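Local coordinates for protein aldose 1-epimerase (Caenorhabditis elegans, PDB 1LUR) that probably acts as a mutarotase, interconverting the alpha and beta anomers of aldose sugars, at residues D54-D57 / E58-D62; G103-L107 / G108-W112; Y279-K282 / F283-C286. All coordinates share one frame; numbering follows the deposited sequence.

Contact 1 of 3, residues D54-D57 / E58-D62; sequences DTID and EFEKD
The Phe59 ring has the carbonyl of Thr55 set obliquely to it, with CD2 3.4 Å from Thr55 O; away from this turn it stacks edge-to-face with Phe53 and packs on Leu28, Thr33 and Ala35. The carboxylates of Asp57 and Glu60 are turned 80° against each other, and Asp57 OD2 sits 4.0 Å from Glu60 OE1, two like charges that probably disfavour each other. The contact lies at the start of the short helix 56-61, which opens with a capping box made by Thr55 and Glu58. Thr55 is the N-cap, and its OG1 accepts from Glu58 N at 3.3 Å, though OG1 is modelled too close to Glu58 CG for its exact place, and so for either of its bonds, to be sure. In return the Glu58 side chain, with CG anti to its own carbonyl carbon (chi1 -66°) and extended beyond, runs back to the start of the helix and crosses Thr55 at about a right angle. There OE2 takes a weak, bent bond from Thr55 N at 3.1 Å and pairs with the hydroxyl too. With an alanine in place of Glu58, Thr55 N would probably lose its carboxylate acceptor and the capping box its second half. Asp54 has a different partner, OD1 accepting from Lys290 N. One turn further on, Asp57 OD1 and Lys61 NZ form a salt bridge whose length is doubtful, since that oxygen also crowds the lysine chain. Along the main chain Glu60 N donates to Ile56 O at 3.1 Å.

Contact 2 of 3, residues G103-L107 / G108-W112; sequences GPNGL and GYRKW
Trp112 carries CG anti to its carbonyl carbon (chi1 -64°), which lays the indole back along the chain against Leu107, while Arg110 lays CG and CD along Asn105 and bends at chi3 (57°), taking NH1 to a water. The indole NE1 donates to Leu107 O at 3.0 Å, with the oxygen at the ring edge and close to the ring plane. The same oxygen accepts from Arg110 N at 3.2 Å, the two donors approaching from opposite faces of the carbonyl plane. Leu107 CB touches Trp112 CZ2 at 3.7 Å, and both side chains pack against the sheet that holds strands 121-129 and 138-147, where Ile141 meets each of them. Upstream, Gly103 to Gly106 make a type I beta turn; Gly103 has a positive phi at which a side chain would jam against the preceding carbonyl. Next comes a tight turn in which Tyr109 N bonds to Gly106 O at 2.9 Å, and the tyrosine ring turns an edge to the first turn, with CD2 3.3 Å from Pro104 O. Guanidinium and amide planes are 26° apart, but no direct bond joins them: Asn105 ND2 donates to Asp132 O. The water joins the Asn105 carbonyl to the arginine, giving a proton to Asn105 O at 2.8 Å and accepting from Arg110 NH1 at 3.2 Å; NH1 also has a long, weak ion pair with Asp132 and a weak bond to the Arg127 carbonyl. Leu107 O thus has two N-H donors in a buried setting, and the bond to NE1 should keep the indole from turning.

Contact 3 of 3, residues Y279-K282 / F283-C286; sequences YASK and FLDC. With SO4 (sulfate ion), chain C.
Lys282 NZ, 3.2 Å from Phe283 CE1, donates to O1 of a sulfate ion at 2.8 Å; the ion probably came from the crystallisation liquor. The lysine chain is extended until chi4 (-61°), where it bends and brings NZ over the rim of the phenyl ring, on the face that CG covers. The two side chains lie side by side and point the same way, making a CH-pi contact: Lys282 CG stands 4.2 Å from the centroid of the Phe283 ring, over its face. Sulfate O2 lies at the edge of the same ring, near its plane. Phe283 N donates to Tyr279 OH at 2.9 Å, a fairly straight bond (153°), and this hydroxyl also approaches Phe283 CB. The tyrosine ring has Ser281 N over the centre of one face. This is the loop leaving strand 275-279, folded as a type I beta turn from Ser281 to Leu284 whose closing bond, Leu284 N to Ser281 O, is weak at 3.4 Å. Leu284 packs on Leu51 and brings its CB to 3.1 Å from Ser281 OG, a buried hydroxyl that has no polar partner in the model.

From the N terminus, contact 1 caps the start of the short helix 56-61 between strands 46-48 and 69-70, and sets that helix against strands 24-28 and 33-40. Contact 2 folds the loop from strand 99-100 to 113-118, an outermost strand of the nine-stranded sheet, which the loop borders. Contact 3 closes the turn from strand 275-279, in the seven-stranded sheet, to 286-287. They follow in series along the chain; none nests in or crosses another. Contacts 1 and 2 touch in space, through a long, weak ion pair of Glu60 with Lys111 and packing of Asp62 on Tyr109. Contact 3 lies apart, its centre about 17 Å from that of contact 1.

Contact 1 of 3, residues D54-D57 / E58-D62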
ATOM      1  N   ASP A  54       9.940 -16.534  -1.764  1.00 49.60           N
ATOM      2  CA  ASP A  54       9.522 -17.847  -2.236  1.00 50.09           C
ATOM      3  C   ASP A  54       8.894 -18.709  -1.135  1.00 49.36           C
ATOM      4  O   ASP A  54       8.173 -19.660  -1.428  1.00 49.29           O
ATOM      5  CB  ASP A  54      10.719 -18.569  -2.876  1.00 51.67           C
ATOM      6  CG  ASP A  54      11.234 -17.860  -4.130  1.00 53.30           C
ATOM      7  OD1 ASP A  54      12.336 -18.203  -4.607  1.00 54.66           O
ATOM      8  OD2 ASP A  54      10.536 -16.962  -4.650  1.00 55.01           O
ATOM      9  N   THR A  55       9.150 -18.373   0.128  1.00 49.41           N
ATOM     10  CA  THR A  55       8.590 -19.143   1.237  1.00 49.19           C
ATOM     11  C   THR A  55       7.726 -18.304   2.179  1.00 50.02           C
ATOM     12  O   THR A  55       7.889 -17.091   2.273  1.00 49.93           O
ATOM     13  CB  THR A  55       9.700 -19.802   2.087  1.00 49.75           C
ATOM     14  OG1 THR A  55      10.355 -18.803   2.879  1.00 48.15           O
ATOM     15  CG2 THR A  55      10.725 -20.483   1.192  1.00 48.85           C
ATOM     16  N   ILE A  56       6.818 -18.971   2.886  1.00 50.62           N
ATOM     17  CA  ILE A  56       5.924 -18.306   3.824  1.00 51.31           C
ATOM     18  C   ILE A  56       6.673 -17.720   5.013  1.00 51.70           C
ATOM     19  O   ILE A  56       6.433 -16.582   5.414  1.00 52.45           O
ATOM     20  CB  ILE A  56       4.863 -19.286   4.366  1.00 51.48           C
ATOM     21  CG1 ILE A  56       3.923 -19.709   3.235  1.00 52.85           C
ATOM     22  CG2 ILE A  56       4.088 -18.642   5.503  1.00 50.73           C
ATOM     23  CD1 ILE A  56       2.851 -20.702   3.660  1.00 53.61           C
ATOM     24  N   ASP A  57       7.582 -18.499   5.581  1.00 51.66           N
ATOM     25  CA  ASP A  57       8.344 -18.030   6.727  1.00 51.66           C
ATOM     26  C   ASP A  57       9.108 -16.742   6.428  1.00 50.41           C
ATOM     27  O   ASP A  57       9.201 -15.863   7.287  1.00 50.56           O
ATOM     28  CB  ASP A  57       9.307 -19.119   7.200  1.00 53.75           C
ATOM     29  CG  ASP A  57       9.561 -19.056   8.691  1.00 55.63           C
ATOM     30  OD1 ASP A  57      10.197 -18.082   9.151  1.00 56.56           O
ATOM     31  OD2 ASP A  57       9.112 -19.976   9.407  1.00 56.55           O
ATOM     32  N   GLU A  58       9.648 -16.625   5.216  1.00 48.61           N
ATOM     33  CA  GLU A  58      10.397 -15.428   4.840  1.00 47.97           C
ATOM     34  C   GLU A  58       9.498 -14.201   4.921  1.00 46.43           C
ATOM     35  O   GLU A  58       9.958 -13.099   5.224  1.00 45.97           O
ATOM     36  CB  GLU A  58      10.952 -15.554   3.421  1.00 48.57           C
ATOM     37  CG  GLU A  58      12.008 -16.629   3.256  1.00 50.31           C
ATOM     38  CD  GLU A  58      12.470 -16.766   1.821  1.00 50.20           C
ATOM     39  OE1 GLU A  58      13.236 -15.900   1.351  1.00 50.89           O
ATOM     40  OE2 GLU A  58      12.053 -17.737   1.158  1.00 52.12           O
ATOM     41  N   PHE A  59       8.217 -14.400   4.635  1.00 45.10           N
ATOM     42  CA  PHE A  59       7.245 -13.313   4.679  1.00 44.55           C
ATOM     43  C   PHE A  59       6.987 -12.940   6.132  1.00 44.78           C
ATOM     44  O   PHE A  59       6.900 -11.758   6.474  1.00 43.46           O
ATOM     45  CB  PHE A  59       5.932 -13.745   4.021  1.00 43.36           C
ATOM     46  CG  PHE A  59       5.826 -13.371   2.570  1.00 43.03           C
ATOM     47  CD1 PHE A  59       5.597 -12.052   2.195  1.00 43.07           C
ATOM     48  CD2 PHE A  59       5.948 -14.338   1.576  1.00 44.05           C
ATOM     49  CE1 PHE A  59       5.489 -11.699   0.857  1.00 43.16           C
ATOM     50  CE2 PHE A  59       5.843 -13.996   0.231  1.00 42.64           C
ATOM     51  CZ  PHE A  59       5.612 -12.673  -0.129  1.00 43.13           C
ATOM     52  N   GLU A  60       6.871 -13.956   6.982  1.00 45.65           N
ATOM     53  CA  GLU A  60       6.622 -13.749   8.404  1.00 47.37           C
ATOM     54  C   GLU A  60       7.809 -13.083   9.090  1.00 47.85           C
ATOM     55  O   GLU A  60       7.689 -12.571  10.202  1.00 48.64           O
ATOM     56  CB  GLU A  60       6.316 -15.084   9.089  1.00 47.82           C
ATOM     57  CG  GLU A  60       5.028 -15.745   8.624  1.00 50.08           C
ATOM     58  CD  GLU A  60       4.796 -17.102   9.270  1.00 51.60           C
ATOM     59  OE1 GLU A  60       5.646 -17.999   9.091  1.00 54.18           O
ATOM     60  OE2 GLU A  60       3.765 -17.275   9.955  1.00 52.60           O
ATOM     61  N   LYS A  61       8.957 -13.088   8.425  1.00 48.18           N
ATOM     62  CA  LYS A  61      10.148 -12.479   8.994  1.00 48.24           C
ATOM     63  C   LYS A  61      10.471 -11.136   8.347  1.00 47.67           C
ATOM     64  O   LYS A  61      11.321 -10.400   8.838  1.00 48.22           O
ATOM     65  CB  LYS A  61      11.342 -13.431   8.857  1.00 49.57           C
ATOM     66  CG  LYS A  61      11.222 -14.701   9.695  1.00 50.95           C
ATOM     67  CD  LYS A  61      12.360 -15.681   9.413  1.00 52.65           C
ATOM     68  CE  LYS A  61      12.349 -16.840  10.406  1.00 52.45           C
ATOM     69  NZ  LYS A  61      13.336 -17.907  10.061  1.00 53.28           N
ATOM     70  N   ASP A  62       9.785 -10.813   7.253  1.00 46.36           N
ATOM     71  CA  ASP A  62      10.016  -9.552   6.554  1.00 45.28           C
ATOM     72  C   ASP A  62       9.722  -8.349   7.443  1.00 44.15           C
ATOM     73  O   ASP A  62       8.833  -8.402   8.292  1.00 43.68           O
ATOM     74  CB  ASP A  62       9.153  -9.478   5.289  1.00 44.38           C
ATOM     75  CG  ASP A  62       9.211  -8.116   4.622  1.00 44.47           C
ATOM     76  OD1 ASP A  62      10.320  -7.552   4.500  1.00 43.85           O
ATOM     77  OD2 ASP A  62       8.148  -7.610   4.204  1.00 45.14           O
TER

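Contact 2 of 3, residues G103-L107 / G108-W112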
ATOM      1  N   GLY A 103       2.554  -0.324  14.464  1.00 24.15           N
ATOM      2  CA  GLY A 103       3.416  -0.962  15.448  1.00 24.30           C
ATOM      3  C   GLY A 103       3.824  -2.393  15.161  1.00 25.69           C
ATOM      4  O   GLY A 103       3.415  -2.967  14.161  1.00 25.38           O
ATOM      5  N   PRO A 104       4.635  -3.001  16.046  1.00 26.27           N
ATOM      6  CA  PRO A 104       5.108  -4.380  15.893  1.00 26.37           C
ATOM      7  C   PRO A 104       3.973  -5.398  15.795  1.00 26.22           C
ATOM      8  O   PRO A 104       4.151  -6.470  15.219  1.00 26.17           O
ATOM      9  CB  PRO A 104       5.999  -4.582  17.123  1.00 27.48           C
ATOM     10  CG  PRO A 104       5.403  -3.671  18.132  1.00 27.91           C
ATOM     11  CD  PRO A 104       5.092  -2.431  17.324  1.00 27.56           C
ATOM     12  N   ASN A 105       2.815  -5.068  16.363  1.00 25.20           N
ATOM     13  CA  ASN A 105       1.675  -5.973  16.311  1.00 26.09           C
ATOM     14  C   ASN A 105       0.557  -5.368  15.453  1.00 24.83           C
ATOM     15  O   ASN A 105      -0.626  -5.584  15.710  1.00 22.99           O
ATOM     16  CB  ASN A 105       1.153  -6.301  17.714  1.00 26.50           C
ATOM     17  CG  ASN A 105       0.309  -7.571  17.735  1.00 27.69           C
ATOM     18  OD1 ASN A 105       0.672  -8.571  17.120  1.00 32.45           O
ATOM     19  ND2 ASN A 105      -0.812  -7.540  18.450  1.00 29.09           N
ATOM     20  N   GLY A 106       0.952  -4.600  14.437  1.00 25.96           N
ATOM     21  CA  GLY A 106      -0.019  -3.983  13.547  1.00 24.97           C
ATOM     22  C   GLY A 106      -0.651  -5.074  12.692  1.00 25.73           C
ATOM     23  O   GLY A 106      -0.212  -6.232  12.731  1.00 24.44           O
ATOM     24  N   LEU A 107      -1.671  -4.717  11.917  1.00 24.75           N
ATOM     25  CA  LEU A 107      -2.359  -5.681  11.063  1.00 26.03           C
ATOM     26  C   LEU A 107      -1.440  -6.422  10.097  1.00 25.57           C
ATOM     27  O   LEU A 107      -1.664  -7.592   9.800  1.00 26.15           O
ATOM     28  CB  LEU A 107      -3.479  -4.981  10.276  1.00 23.50           C
ATOM     29  CG  LEU A 107      -4.500  -4.186  11.100  1.00 23.05           C
ATOM     30  CD1 LEU A 107      -5.602  -3.672  10.180  1.00 21.15           C
ATOM     31  CD2 LEU A 107      -5.101  -5.063  12.204  1.00 21.94           C
ATOM     32  N   GLY A 108      -0.405  -5.747   9.612  1.00 25.75           N
ATOM     33  CA  GLY A 108       0.513  -6.386   8.687  1.00 27.85           C
ATOM     34  C   GLY A 108       1.304  -7.522   9.317  1.00 29.44           C
ATOM     35  O   GLY A 108       1.843  -8.374   8.604  1.00 28.43           O
ATOM     36  N   TYR A 109       1.369  -7.546  10.646  1.00 29.85           N
ATOM     37  CA  TYR A 109       2.109  -8.594  11.352  1.00 32.94           C
ATOM     38  C   TYR A 109       1.221  -9.617  12.031  1.00 33.59           C
ATOM     39  O   TYR A 109       1.679 -10.354  12.903  1.00 34.06           O
ATOM     40  CB  TYR A 109       3.041  -7.979  12.401  1.00 33.77           C
ATOM     41  CG  TYR A 109       4.158  -7.168  11.806  1.00 33.62           C
ATOM     42  CD1 TYR A 109       5.138  -7.774  11.023  1.00 34.85           C
ATOM     43  CD2 TYR A 109       4.217  -5.789  11.987  1.00 35.27           C
ATOM     44  CE1 TYR A 109       6.148  -7.024  10.431  1.00 35.66           C
ATOM     45  CE2 TYR A 109       5.223  -5.032  11.399  1.00 34.34           C
ATOM     46  CZ  TYR A 109       6.183  -5.657  10.619  1.00 35.71           C
ATOM     47  OH  TYR A 109       7.169  -4.913  10.012  1.00 36.16           O
ATOM     48  N   ARG A 110      -0.045  -9.673  11.639  1.00 33.03           N
ATOM     49  CA  ARG A 110      -0.950 -10.631  12.256  1.00 34.23           C
ATOM     50  C   ARG A 110      -1.554 -11.615  11.263  1.00 34.32           C
ATOM     51  O   ARG A 110      -1.624 -11.344  10.068  1.00 34.93           O
ATOM     52  CB  ARG A 110      -2.043  -9.881  13.009  1.00 34.71           C
ATOM     53  CG  ARG A 110      -1.473  -8.994  14.112  1.00 35.45           C
ATOM     54  CD  ARG A 110      -2.566  -8.295  14.858  1.00 33.41           C
ATOM     55  NE  ARG A 110      -3.499  -9.261  15.421  1.00 35.49           N
ATOM     56  CZ  ARG A 110      -4.679  -8.942  15.936  1.00 34.33           C
ATOM     57  NH1 ARG A 110      -5.069  -7.673  15.960  1.00 34.62           N
ATOM     58  NH2 ARG A 110      -5.471  -9.892  16.416  1.00 35.68           N
ATOM     59  N   LYS A 111      -1.968 -12.769  11.773  1.00 34.76           N
ATOM     60  CA  LYS A 111      -2.564 -13.810  10.954  1.00 34.13           C
ATOM     61  C   LYS A 111      -4.061 -13.558  10.804  1.00 32.49           C
ATOM     62  O   LYS A 111      -4.821 -13.659  11.769  1.00 31.13           O
ATOM     63  CB  LYS A 111      -2.323 -15.179  11.600  1.00 38.92           C
ATOM     64  CG  LYS A 111      -0.870 -15.424  12.007  1.00 41.78           C
ATOM     65  CD  LYS A 111      -0.652 -16.849  12.513  1.00 46.29           C
ATOM     66  CE  LYS A 111      -0.678 -17.845  11.365  1.00 46.85           C
ATOM     67  NZ  LYS A 111       0.409 -17.546  10.387  1.00 48.23           N
ATOM     68  N   TRP A 112      -4.477 -13.218   9.587  1.00 29.97           N
ATOM     69  CA  TRP A 112      -5.882 -12.949   9.308  1.00 27.70           C
ATOM     70  C   TRP A 112      -6.636 -14.246   9.025  1.00 30.21           C
ATOM     71  O   TRP A 112      -6.045 -15.224   8.572  1.00 30.22           O
ATOM     72  CB  TRP A 112      -6.017 -12.052   8.081  1.00 27.29           C
ATOM     73  CG  TRP A 112      -5.448 -10.684   8.225  1.00 24.38           C
ATOM     74  CD1 TRP A 112      -4.170 -10.352   8.581  1.00 24.57           C
ATOM     75  CD2 TRP A 112      -6.121  -9.456   7.940  1.00 22.96           C
ATOM     76  NE1 TRP A 112      -4.006  -8.981   8.529  1.00 22.35           N
ATOM     77  CE2 TRP A 112      -5.189  -8.411   8.136  1.00 23.05           C
ATOM     78  CE3 TRP A 112      -7.421  -9.136   7.532  1.00 21.36           C
ATOM     79  CZ2 TRP A 112      -5.519  -7.068   7.936  1.00 23.93           C
ATOM     80  CZ3 TRP A 112      -7.748  -7.796   7.333  1.00 24.58           C
ATOM     81  CH2 TRP A 112      -6.799  -6.782   7.535  1.00 23.57           C
TER
HETATM   82  O   HOH W   1      -3.357  -5.047  15.538  1.00 28.17           O

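Contact 3 of 3, residues Y279-K282 / F283-C286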
ATOM      1  N   TYR A 279       6.861   5.093  -2.569  1.00 36.28           N
ATOM      2  CA  TYR A 279       8.143   4.839  -1.921  1.00 38.74           C
ATOM      3  C   TYR A 279       9.063   4.148  -2.925  1.00 40.97           C
ATOM      4  O   TYR A 279       8.832   3.001  -3.314  1.00 40.83           O
ATOM      5  CB  TYR A 279       7.952   3.968  -0.676  1.00 36.56           C
ATOM      6  CG  TYR A 279       9.243   3.491  -0.054  1.00 36.51           C
ATOM      7  CD1 TYR A 279      10.263   4.386   0.263  1.00 36.43           C
ATOM      8  CD2 TYR A 279       9.444   2.140   0.222  1.00 35.84           C
ATOM      9  CE1 TYR A 279      11.455   3.942   0.843  1.00 36.78           C
ATOM     10  CE2 TYR A 279      10.627   1.690   0.796  1.00 37.48           C
ATOM     11  CZ  TYR A 279      11.626   2.594   1.104  1.00 36.75           C
ATOM     12  OH  TYR A 279      12.797   2.144   1.668  1.00 40.32           O
ATOM     13  N   ALA A 280      10.112   4.859  -3.332  1.00 42.79           N
ATOM     14  CA  ALA A 280      11.080   4.346  -4.295  1.00 45.03           C
ATOM     15  C   ALA A 280      11.973   3.201  -3.825  1.00 46.18           C
ATOM     16  O   ALA A 280      12.978   2.895  -4.470  1.00 47.65           O
ATOM     17  CB  ALA A 280      11.939   5.495  -4.821  1.00 45.34           C
ATOM     18  N   SER A 281      11.628   2.580  -2.702  1.00 46.90           N
ATOM     19  CA  SER A 281      12.414   1.464  -2.184  1.00 47.64           C
ATOM     20  C   SER A 281      13.901   1.766  -1.941  1.00 48.62           C
ATOM     21  O   SER A 281      14.759   0.902  -2.124  1.00 48.27           O
ATOM     22  CB  SER A 281      12.265   0.282  -3.154  1.00 48.54           C
ATOM     23  OG  SER A 281      13.045  -0.832  -2.766  1.00 51.20           O
ATOM     24  N   LYS A 282      14.197   2.982  -1.500  1.00 49.40           N
ATOM     25  CA  LYS A 282      15.574   3.399  -1.233  1.00 50.70           C
ATOM     26  C   LYS A 282      16.330   2.598  -0.171  1.00 50.94           C
ATOM     27  O   LYS A 282      17.524   2.346  -0.319  1.00 51.16           O
ATOM     28  CB  LYS A 282      15.596   4.881  -0.846  1.00 50.81           C
ATOM     29  CG  LYS A 282      16.973   5.424  -0.488  1.00 52.34           C
ATOM     30  CD  LYS A 282      16.880   6.881  -0.053  1.00 52.84           C
ATOM     31  CE  LYS A 282      18.249   7.457   0.284  1.00 54.42           C
ATOM     32  NZ  LYS A 282      18.904   6.728   1.405  1.00 52.84           N
ATOM     33  N   PHE A 283      15.639   2.194   0.891  1.00 51.82           N
ATOM     34  CA  PHE A 283      16.270   1.433   1.967  1.00 51.89           C
ATOM     35  C   PHE A 283      16.049  -0.078   1.932  1.00 52.66           C
ATOM     36  O   PHE A 283      16.186  -0.752   2.953  1.00 52.87           O
ATOM     37  CB  PHE A 283      15.800   1.988   3.316  1.00 51.49           C
ATOM     38  CG  PHE A 283      16.103   3.447   3.508  1.00 51.70           C
ATOM     39  CD1 PHE A 283      17.387   3.867   3.843  1.00 51.52           C
ATOM     40  CD2 PHE A 283      15.113   4.407   3.320  1.00 51.76           C
ATOM     41  CE1 PHE A 283      17.680   5.224   3.986  1.00 51.41           C
ATOM     42  CE2 PHE A 283      15.396   5.768   3.460  1.00 51.47           C
ATOM     43  CZ  PHE A 283      16.683   6.176   3.793  1.00 51.60           C
ATOM     44  N   LEU A 284      15.719  -0.616   0.764  1.00 53.69           N
ATOM     45  CA  LEU A 284      15.489  -2.051   0.645  1.00 54.57           C
ATOM     46  C   LEU A 284      16.805  -2.809   0.477  1.00 55.51           C
ATOM     47  O   LEU A 284      17.756  -2.298  -0.108  1.00 55.79           O
ATOM     48  CB  LEU A 284      14.569  -2.340  -0.544  1.00 54.66           C
ATOM     49  CG  LEU A 284      14.196  -3.806  -0.788  1.00 54.00           C
ATOM     50  CD1 LEU A 284      13.467  -4.372   0.423  1.00 53.11           C
ATOM     51  CD2 LEU A 284      13.320  -3.896  -2.030  1.00 54.30           C
ATOM     52  N   ASP A 285      16.846  -4.030   1.001  1.00 56.86           N
ATOM     53  CA  ASP A 285      18.032  -4.882   0.923  1.00 58.48           C
ATOM     54  C   ASP A 285      17.677  -6.220   1.560  1.00 59.25           C
ATOM     55  O   ASP A 285      17.976  -6.458   2.730  1.00 59.24           O
ATOM     56  CB  ASP A 285      19.205  -4.236   1.676  1.00 58.98           C
ATOM     57  CG  ASP A 285      20.498  -5.042   1.565  1.00 59.93           C
ATOM     58  OD1 ASP A 285      21.012  -5.208   0.437  1.00 59.47           O
ATOM     59  OD2 ASP A 285      21.005  -5.505   2.610  1.00 59.41           O
ATOM     60  N   CYS A 286      17.030  -7.089   0.788  1.00 59.80           N
ATOM     61  CA  CYS A 286      16.632  -8.401   1.286  1.00 60.85           C
ATOM     62  C   CYS A 286      16.674  -9.458   0.183  1.00 60.90           C
ATOM     63  O   CYS A 286      16.645  -9.132  -1.005  1.00 60.63           O
ATOM     64  CB  CYS A 286      15.214  -8.327   1.858  1.00 61.68           C
ATOM     65  SG  CYS A 286      14.896  -6.882   2.909  1.00 65.13           S
TER
HETATM   66  S   SO4 C4001      20.701   8.440   4.221  1.00 71.86           S
HETATM   67  O1  SO4 C4001      20.921   8.147   2.790  1.00 71.27           O
HETATM   68  O2  SO4 C4001      20.794   7.190   5.001  1.00 71.06           O
HETATM   69  O3  SO4 C4001      21.723   9.396   4.691  1.00 71.46           O
HETATM   70  O4  SO4 C4001      19.358   9.028   4.401  1.00 71.54           O